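Local coordinates for 27kDa outer membrane protein (Silicibacter pomeroyi, PDB 3GYK) that probably acts as a thiol-disulfide oxidoreductase of the DsbA-like thioredoxin family, its crystallised part being the thioredoxin-like domain of the longer protein, at residues P15-P20 with L56-W61; V26-D31 with P146-E151. All coordinates share one frame; numbering follows the deposited sequence.

Interaction 1: P15-P20 with L56-W61; sequences PVLGNP and LVYREW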
ATOM      1  N   PRO A  15      -6.783  -1.565   1.892  1.00 11.85           N
ATOM      2  CA  PRO A  15      -6.751  -0.526   2.931  1.00 12.24           C
ATOM      3  C   PRO A  15      -6.911   0.896   2.397  1.00 12.19           C
ATOM      4  O   PRO A  15      -6.408   1.229   1.327  1.00 11.91           O
ATOM      5  CB  PRO A  15      -5.364  -0.685   3.558  1.00 13.35           C
ATOM      6  CG  PRO A  15      -5.004  -2.133   3.296  1.00 13.64           C
ATOM      7  CD  PRO A  15      -5.605  -2.458   1.948  1.00 12.20           C
ATOM      8  N   VAL A  16      -7.596   1.719   3.182  1.00 11.21           N
ATOM      9  CA  VAL A  16      -7.772   3.122   2.868  1.00 11.39           C
ATOM     10  C   VAL A  16      -7.101   3.958   3.961  1.00 10.66           C
ATOM     11  O   VAL A  16      -7.404   3.795   5.148  1.00 11.00           O
ATOM     12  CB  VAL A  16      -9.273   3.483   2.797  1.00 10.91           C
ATOM     13  CG1 VAL A  16      -9.470   5.009   2.663  1.00 11.39           C
ATOM     14  CG2 VAL A  16      -9.944   2.735   1.617  1.00 13.25           C
ATOM     15  N   LEU A  17      -6.200   4.843   3.548  1.00  9.94           N
ATOM     16  CA  LEU A  17      -5.562   5.809   4.436  1.00 10.31           C
ATOM     17  C   LEU A  17      -5.900   7.216   3.981  1.00  9.75           C
ATOM     18  O   LEU A  17      -6.609   7.386   3.004  1.00  9.93           O
ATOM     19  CB  LEU A  17      -4.038   5.607   4.440  1.00 10.92           C
ATOM     20  CG  LEU A  17      -3.536   4.366   5.190  1.00 14.11           C
ATOM     21  CD1 LEU A  17      -3.825   3.098   4.404  1.00 15.54           C
ATOM     22  CD2 LEU A  17      -2.019   4.514   5.377  1.00 15.11           C
ATOM     23  N   GLY A  18      -5.425   8.231   4.711  1.00  9.35           N
ATOM     24  CA  GLY A  18      -5.702   9.621   4.319  1.00  8.96           C
ATOM     25  C   GLY A  18      -7.162   9.897   4.620  1.00  7.86           C
ATOM     26  O   GLY A  18      -7.719   9.370   5.601  1.00  9.27           O
ATOM     27  N   ASN A  19      -7.813  10.706   3.787  1.00  7.57           N
ATOM     28  CA  ASN A  19      -9.186  11.105   4.069  1.00  7.07           C
ATOM     29  C   ASN A  19     -10.100  10.119   3.330  1.00  7.73           C
ATOM     30  O   ASN A  19     -10.077  10.075   2.101  1.00  8.07           O
ATOM     31  CB  ASN A  19      -9.414  12.542   3.562  1.00  6.73           C
ATOM     32  CG  ASN A  19     -10.760  13.103   3.958  1.00  5.82           C
ATOM     33  OD1 ASN A  19     -11.743  12.372   4.120  1.00  5.74           O
ATOM     34  ND2 ASN A  19     -10.812  14.417   4.157  1.00  6.42           N
ATOM     35  N   PRO A  20     -10.928   9.349   4.052  1.00  8.84           N
ATOM     36  CA  PRO A  20     -11.716   8.325   3.335  1.00  9.39           C
ATOM     37  C   PRO A  20     -12.721   8.929   2.350  1.00  9.04           C
ATOM     38  O   PRO A  20     -13.185   8.231   1.463  1.00  9.52           O
ATOM     39  CB  PRO A  20     -12.501   7.630   4.450  1.00 10.61           C
ATOM     40  CG  PRO A  20     -11.814   8.024   5.722  1.00 12.20           C
ATOM     41  CD  PRO A  20     -11.216   9.359   5.499  1.00  8.81           C
ATOM     42  N   LEU A  56      -6.028   7.623   0.135  0.50 10.02           N
ATOM     43  CA  LEU A  56      -4.892   6.784  -0.283  0.50 10.01           C
ATOM     44  C   LEU A  56      -5.235   5.303  -0.167  0.50 10.46           C
ATOM     45  O   LEU A  56      -5.515   4.820   0.934  0.50 10.85           O
ATOM     46  CB  LEU A  56      -3.687   7.101   0.594  0.50 10.01           C
ATOM     47  CG  LEU A  56      -2.450   6.237   0.417  0.50  8.32           C
ATOM     48  CD1 LEU A  56      -1.826   6.578  -0.914  0.50  7.70           C
ATOM     49  CD2 LEU A  56      -1.501   6.566   1.533  0.50  8.26           C
ATOM     50  N   VAL A  57      -5.216   4.589  -1.300  1.00 10.74           N
ATOM     51  CA  VAL A  57      -5.649   3.180  -1.365  1.00 10.81           C
ATOM     52  C   VAL A  57      -4.385   2.335  -1.565  1.00 11.23           C
ATOM     53  O   VAL A  57      -3.553   2.633  -2.435  1.00 10.99           O
ATOM     54  CB  VAL A  57      -6.688   2.924  -2.504  1.00 11.34           C
ATOM     55  CG1 VAL A  57      -6.855   1.400  -2.780  1.00 11.45           C
ATOM     56  CG2 VAL A  57      -8.047   3.553  -2.142  1.00 10.32           C
ATOM     57  N   TYR A  58      -4.250   1.271  -0.780  1.00 10.51           N
ATOM     58  CA  TYR A  58      -3.052   0.435  -0.874  1.00 11.95           C
ATOM     59  C   TYR A  58      -3.294  -0.906  -1.547  1.00 12.37           C
ATOM     60  O   TYR A  58      -4.249  -1.630  -1.193  1.00 12.08           O
ATOM     61  CB  TYR A  58      -2.494   0.201   0.527  1.00 11.95           C
ATOM     62  CG  TYR A  58      -1.612   1.310   1.056  1.00 13.99           C
ATOM     63  CD1 TYR A  58      -1.273   2.416   0.277  1.00 17.03           C
ATOM     64  CD2 TYR A  58      -1.064   1.209   2.315  1.00 15.41           C
ATOM     65  CE1 TYR A  58      -0.398   3.407   0.762  1.00 16.79           C
ATOM     66  CE2 TYR A  58      -0.206   2.192   2.808  1.00 16.66           C
ATOM     67  CZ  TYR A  58       0.129   3.275   2.027  1.00 16.37           C
ATOM     68  OH  TYR A  58       0.973   4.236   2.535  1.00 17.87           O
ATOM     69  N   ARG A  59      -2.417  -1.247  -2.498  1.00 10.90           N
ATOM     70  CA  ARG A  59      -2.379  -2.575  -3.077  1.00 10.46           C
ATOM     71  C   ARG A  59      -1.042  -3.218  -2.668  1.00 10.51           C
ATOM     72  O   ARG A  59       0.052  -2.811  -3.134  1.00 11.31           O
ATOM     73  CB  ARG A  59      -2.433  -2.533  -4.621  1.00 11.08           C
ATOM     74  CG  ARG A  59      -3.738  -1.956  -5.249  1.00  9.84           C
ATOM     75  CD  ARG A  59      -5.050  -2.552  -4.697  1.00 12.38           C
ATOM     76  NE  ARG A  59      -5.059  -4.009  -4.549  1.00 12.58           N
ATOM     77  CZ  ARG A  59      -6.170  -4.709  -4.337  1.00 10.16           C
ATOM     78  NH1 ARG A  59      -7.363  -4.066  -4.312  1.00  8.85           N
ATOM     79  NH2 ARG A  59      -6.105  -6.028  -4.098  1.00  9.50           N
ATOM     80  N   GLU A  60      -1.136  -4.208  -1.799  1.00  9.73           N
ATOM     81  CA  GLU A  60       0.042  -5.002  -1.439  1.00  9.72           C
ATOM     82  C   GLU A  60       0.332  -5.878  -2.630  1.00  9.93           C
ATOM     83  O   GLU A  60      -0.506  -6.709  -3.021  1.00 10.65           O
ATOM     84  CB  GLU A  60      -0.288  -5.854  -0.208  1.00 10.70           C
ATOM     85  CG  GLU A  60      -0.610  -5.035   1.025  1.00 11.24           C
ATOM     86  CD  GLU A  60       0.645  -4.791   1.898  1.00 11.34           C
ATOM     87  OE1 GLU A  60       1.717  -5.342   1.567  1.00 12.51           O
ATOM     88  OE2 GLU A  60       0.534  -4.074   2.920  1.00 13.72           O
ATOM     89  N   TRP A  61       1.517  -5.693  -3.221  1.00 10.58           N
ATOM     90  CA  TRP A  61       1.907  -6.430  -4.422  1.00 10.48           C
ATOM     91  C   TRP A  61       3.299  -7.019  -4.205  1.00 10.46           C
ATOM     92  O   TRP A  61       4.311  -6.491  -4.699  1.00  9.49           O
ATOM     93  CB  TRP A  61       1.866  -5.507  -5.652  1.00 10.61           C
ATOM     94  CG  TRP A  61       2.049  -6.233  -6.949  1.00 10.74           C
ATOM     95  CD1 TRP A  61       1.736  -7.547  -7.217  1.00 10.87           C
ATOM     96  CD2 TRP A  61       2.604  -5.700  -8.159  1.00 11.17           C
ATOM     97  NE1 TRP A  61       2.071  -7.860  -8.516  1.00 12.35           N
ATOM     98  CE2 TRP A  61       2.596  -6.748  -9.116  1.00 11.13           C
ATOM     99  CE3 TRP A  61       3.093  -4.433  -8.535  1.00 10.24           C
ATOM    100  CZ2 TRP A  61       3.090  -6.587 -10.415  1.00 11.78           C
ATOM    101  CZ3 TRP A  61       3.590  -4.278  -9.847  1.00 10.67           C
ATOM    102  CH2 TRP A  61       3.576  -5.335 -10.754  1.00 11.30           C
TER

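Interaction 2: V26-D31 with P146-E151; sequences VVEFFD and PSFVVE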
ATOM      1  N   VAL A  26      -5.408   8.315  -4.541  1.00  9.83           N
ATOM      2  CA  VAL A  26      -4.086   7.860  -4.986  1.00 10.57           C
ATOM      3  C   VAL A  26      -3.964   6.403  -4.611  1.00 10.91           C
ATOM      4  O   VAL A  26      -4.168   6.056  -3.438  1.00 11.71           O
ATOM      5  CB  VAL A  26      -2.939   8.668  -4.318  1.00 10.21           C
ATOM      6  CG1 VAL A  26      -1.569   8.026  -4.631  1.00 10.51           C
ATOM      7  CG2 VAL A  26      -2.990  10.122  -4.762  1.00 10.71           C
ATOM      8  N   VAL A  27      -3.670   5.540  -5.581  1.00 10.17           N
ATOM      9  CA  VAL A  27      -3.446   4.130  -5.257  1.00 10.42           C
ATOM     10  C   VAL A  27      -1.953   3.852  -5.354  1.00 10.07           C
ATOM     11  O   VAL A  27      -1.334   4.267  -6.326  1.00 11.11           O
ATOM     12  CB  VAL A  27      -4.186   3.211  -6.264  1.00 11.07           C
ATOM     13  CG1 VAL A  27      -3.984   1.753  -5.886  1.00 10.47           C
ATOM     14  CG2 VAL A  27      -5.707   3.564  -6.301  1.00  9.65           C
ATOM     15  N   GLU A  28      -1.371   3.148  -4.377  1.00  9.83           N
ATOM     16  CA  GLU A  28       0.042   2.768  -4.492  1.00 10.13           C
ATOM     17  C   GLU A  28       0.134   1.246  -4.473  1.00 10.47           C
ATOM     18  O   GLU A  28      -0.513   0.591  -3.643  1.00 11.53           O
ATOM     19  CB  GLU A  28       0.857   3.311  -3.303  1.00  9.92           C
ATOM     20  CG  GLU A  28       2.358   2.980  -3.468  1.00 12.21           C
ATOM     21  CD  GLU A  28       3.251   3.422  -2.303  1.00 13.95           C
ATOM     22  OE1 GLU A  28       2.759   4.081  -1.366  1.00 14.29           O
ATOM     23  OE2 GLU A  28       4.469   3.048  -2.331  1.00 15.80           O
ATOM     24  N   PHE A  29       0.928   0.704  -5.397  1.00  9.81           N
ATOM     25  CA  PHE A  29       1.262  -0.726  -5.432  1.00 10.00           C
ATOM     26  C   PHE A  29       2.694  -0.811  -4.906  1.00  9.45           C
ATOM     27  O   PHE A  29       3.599  -0.135  -5.430  1.00 11.18           O
ATOM     28  CB  PHE A  29       1.261  -1.218  -6.882  1.00  8.89           C
ATOM     29  CG  PHE A  29      -0.130  -1.401  -7.499  1.00 10.30           C
ATOM     30  CD1 PHE A  29      -0.597  -2.676  -7.838  1.00  9.75           C
ATOM     31  CD2 PHE A  29      -0.939  -0.282  -7.799  1.00 10.86           C
ATOM     32  CE1 PHE A  29      -1.847  -2.860  -8.437  1.00 10.80           C
ATOM     33  CE2 PHE A  29      -2.197  -0.450  -8.408  1.00 10.13           C
ATOM     34  CZ  PHE A  29      -2.664  -1.730  -8.711  1.00  9.28           C
ATOM     35  N   PHE A  30       2.938  -1.662  -3.911  1.00 10.27           N
ATOM     36  CA  PHE A  30       4.264  -1.654  -3.280  1.00  9.69           C
ATOM     37  C   PHE A  30       4.655  -3.027  -2.711  1.00 10.02           C
ATOM     38  O   PHE A  30       3.806  -3.926  -2.573  1.00  9.47           O
ATOM     39  CB  PHE A  30       4.286  -0.623  -2.123  1.00  9.98           C
ATOM     40  CG  PHE A  30       3.220  -0.871  -1.091  1.00 10.94           C
ATOM     41  CD1 PHE A  30       3.408  -1.819  -0.098  1.00 10.80           C
ATOM     42  CD2 PHE A  30       1.998  -0.183  -1.154  1.00 13.26           C
ATOM     43  CE1 PHE A  30       2.414  -2.076   0.847  1.00 14.38           C
ATOM     44  CE2 PHE A  30       0.982  -0.455  -0.217  1.00 14.76           C
ATOM     45  CZ  PHE A  30       1.200  -1.388   0.786  1.00 14.95           C
ATOM     46  N   ASP A  31       5.953  -3.137  -2.386  1.00 10.48           N
ATOM     47  CA  ASP A  31       6.576  -4.367  -1.841  1.00 10.63           C
ATOM     48  C   ASP A  31       7.511  -3.865  -0.745  1.00 10.18           C
ATOM     49  O   ASP A  31       8.258  -2.899  -0.961  1.00  9.46           O
ATOM     50  CB  ASP A  31       7.340  -5.065  -2.987  1.00 10.71           C
ATOM     51  CG  ASP A  31       8.080  -6.329  -2.554  1.00 11.62           C
ATOM     52  OD1 ASP A  31       8.930  -6.231  -1.638  1.00 11.70           O
ATOM     53  OD2 ASP A  31       7.842  -7.398  -3.169  1.00 11.60           O
ATOM     54  N   PRO A 146       7.687   0.931  -6.983  1.00  9.12           N
ATOM     55  CA  PRO A 146       6.316   1.434  -6.747  1.00  9.47           C
ATOM     56  C   PRO A 146       5.634   1.833  -8.041  1.00  9.88           C
ATOM     57  O   PRO A 146       6.325   2.281  -8.992  1.00 10.71           O
ATOM     58  CB  PRO A 146       6.537   2.672  -5.832  1.00  9.56           C
ATOM     59  CG  PRO A 146       7.899   3.153  -6.198  1.00  9.59           C
ATOM     60  CD  PRO A 146       8.712   1.940  -6.643  1.00  8.93           C
ATOM     61  N   SER A 147       4.318   1.613  -8.126  1.00 10.20           N
ATOM     62  CA  SER A 147       3.512   2.226  -9.203  1.00  9.66           C
ATOM     63  C   SER A 147       2.282   2.883  -8.577  1.00 10.26           C
ATOM     64  O   SER A 147       1.738   2.396  -7.582  1.00 10.49           O
ATOM     65  CB  SER A 147       3.067   1.193 -10.242  1.00 10.34           C
ATOM     66  OG  SER A 147       4.158   0.680 -11.005  1.00  9.32           O
ATOM     67  N   PHE A 148       1.845   3.989  -9.170  1.00 10.00           N
ATOM     68  CA  PHE A 148       0.737   4.758  -8.612  1.00 10.50           C
ATOM     69  C   PHE A 148      -0.376   4.977  -9.635  1.00  9.99           C
ATOM     70  O   PHE A 148      -0.153   5.039 -10.841  1.00 10.59           O
ATOM     71  CB  PHE A 148       1.223   6.146  -8.147  1.00  9.83           C
ATOM     72  CG  PHE A 148       2.224   6.100  -7.025  1.00 10.30           C
ATOM     73  CD1 PHE A 148       1.804   6.141  -5.701  1.00 10.80           C
ATOM     74  CD2 PHE A 148       3.588   6.068  -7.298  1.00 10.26           C
ATOM     75  CE1 PHE A 148       2.752   6.124  -4.632  1.00 11.05           C
ATOM     76  CE2 PHE A 148       4.532   6.036  -6.257  1.00 11.53           C
ATOM     77  CZ  PHE A 148       4.101   6.058  -4.909  1.00 12.70           C
ATOM     78  N   VAL A 149      -1.589   5.137  -9.111  1.00 10.88           N
ATOM     79  CA  VAL A 149      -2.715   5.667  -9.888  1.00  9.74           C
ATOM     80  C   VAL A 149      -3.112   6.928  -9.156  1.00 10.14           C
ATOM     81  O   VAL A 149      -3.178   6.935  -7.919  1.00 10.77           O
ATOM     82  CB  VAL A 149      -3.944   4.698  -9.854  1.00  9.76           C
ATOM     83  CG1 VAL A 149      -5.128   5.281 -10.636  1.00 10.41           C
ATOM     84  CG2 VAL A 149      -3.574   3.308 -10.403  1.00 11.07           C
ATOM     85  N   VAL A 150      -3.353   8.009  -9.895  1.00 10.28           N
ATOM     86  CA  VAL A 150      -3.851   9.241  -9.291  1.00 10.57           C
ATOM     87  C   VAL A 150      -5.106   9.598 -10.085  1.00 10.14           C
ATOM     88  O   VAL A 150      -5.007  10.173 -11.182  1.00 10.90           O
ATOM     89  CB  VAL A 150      -2.843  10.421  -9.350  1.00 10.01           C
ATOM     90  CG1 VAL A 150      -3.448  11.690  -8.640  1.00 10.63           C
ATOM     91  CG2 VAL A 150      -1.486   9.998  -8.725  1.00 10.67           C
ATOM     92  N   GLU A 151      -6.270   9.225  -9.534  1.00 11.27           N
ATOM     93  CA  GLU A 151      -7.573   9.362 -10.228  1.00 11.04           C
ATOM     94  C   GLU A 151      -7.463   8.676 -11.592  1.00 11.75           C
ATOM     95  O   GLU A 151      -7.224   7.487 -11.641  1.00 11.45           O
ATOM     96  CB  GLU A 151      -8.047  10.820 -10.373  1.00 12.63           C
ATOM     97  CG  GLU A 151      -8.767  11.410  -9.196  1.00 15.16           C
ATOM     98  CD  GLU A 151      -9.971  10.604  -8.705  1.00 11.83           C
ATOM     99  OE1 GLU A 151     -11.008  10.570  -9.386  1.00 13.02           O
ATOM    100  OE2 GLU A 151      -9.896  10.079  -7.596  1.00 13.63           O
TER

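Interaction 1: P15-P20 with L56-W61
At one edge of the thioredoxin-type sheet, Val-16 and Leu-17 of the short outermost strand pair antiparallel with Val-57 and Leu-56. Leu-17 and Leu-56 form a hydrogen-bonded pair: Leu-17 N donates to Leu-56 O over 2.7 Å, in the carbonyl plane, and Leu-56 N returns a bond to Leu-17 O at 2.9 Å, arriving from well above that carbonyl's plane. Val-16 and Val-57 make the neighbouring non-hydrogen-bonded pair, their CG2 methyls 4.3 Å apart on the face that also carries Arg-59. One residue further along, Tyr-58 N donates to Pro-15 O at 3.0 Å. The return bond cannot form, because proline has no N-H; Tyr-58 O, buried here, has no polar partner in the model and instead faces Pro-15 CD at 3.5 Å.

The side chains that carry the contact are Leu-17 and Tyr-58, which cross at about a right angle. Tyr-58 CG sits anti to its own carbonyl carbon (chi1 -83°), and Leu-17 CD1 lies over one face of the ring, 4.3 Å from the centroid, a CH-pi contact. CD2 of the same leucine reaches further out, 3.9 Å from Tyr-58 CE2, towards the hydroxyl end. The ring also meets Phe-30 edge-to-face and touches Tyr-84 and Trp-89 of helix 84-92, and is thereby packed from several directions. An alanine in place of Tyr-58 would probably leave both Leu-17 methyls without the ring they rest on and open a gap between the edge strand, Phe-30 and helix 84-92. A short strand added antiparallel to the sheet edge, in the strand order 1-3-2-4-5, is the arrangement expected of a DsbA-like thioredoxin fold.

Interaction 2: V26-D31 with P146-E151
The side chains of Phe-148 and Glu-28 lie side by side and point the same way, with the carboxylate and ring planes 31° apart. The glutamate, extended with CG anti to the backbone N (chi1 -177°), runs past the ring closely: its CG is 3.4 Å from Phe-148 CE1, while Val-26 CG1 meets Phe-148 CD1 at 4.0 Å. At the far end of the carboxylate, Glu-28 OE2 approaches Pro-146 CB at 4.1 Å. On the other face of the sheet, Ser-147 O lies at the edge of the Phe-29 ring, near its plane and 3.8 Å from CD2; Phe-142 meets this ring edge-to-face, and helix 124-140 packs against it. Beside it Val-27 and Val-149 stand alongside each other, CB to CB 3.9 Å.

The antiparallel backbones are joined by two pairs of hydrogen bonds. Val-27 and Val-149 exchange one pair; in the other, Phe-29 N to Ser-147 O spans 2.9 Å and Ser-147 N to Phe-29 O a longer 3.3 Å, next to Pro-146. Pro-146 follows a cis peptide bond, and its ring touches Cys-34 and Cys-37 of a probable CxxC motif. A buried acid reaching towards a cis-proline at such a motif is consistent with a DsbA-like redox site, where the strand pairing probably helps to set the proline beside the glutamate.

Interactions 1 and 2, their centres about 9 Å apart, are joined through the parallel neighbours 54-60 and 24-30 in a single sheet. Two probable backbone hydrogen bonds tie them: Val-57 N to Val-26 O at 2.8 Å and Arg-59 N to Glu-28 O at 2.9 Å. Helix 35-50 makes the beta-alpha-beta crossover between these two strands. Side chains also bridge the contacts: the Phe-30 ring, its CE2 3.4 Å from Tyr-58 CG, also packs on Glu-60, Phe-30 CE1 to Glu-60 CD 3.4 Å. Since Phe-30 in turn touches Cys-37, the edge packing of interaction 1 continues to the probable CxxC site, which Pro-146 of interaction 2 borders directly.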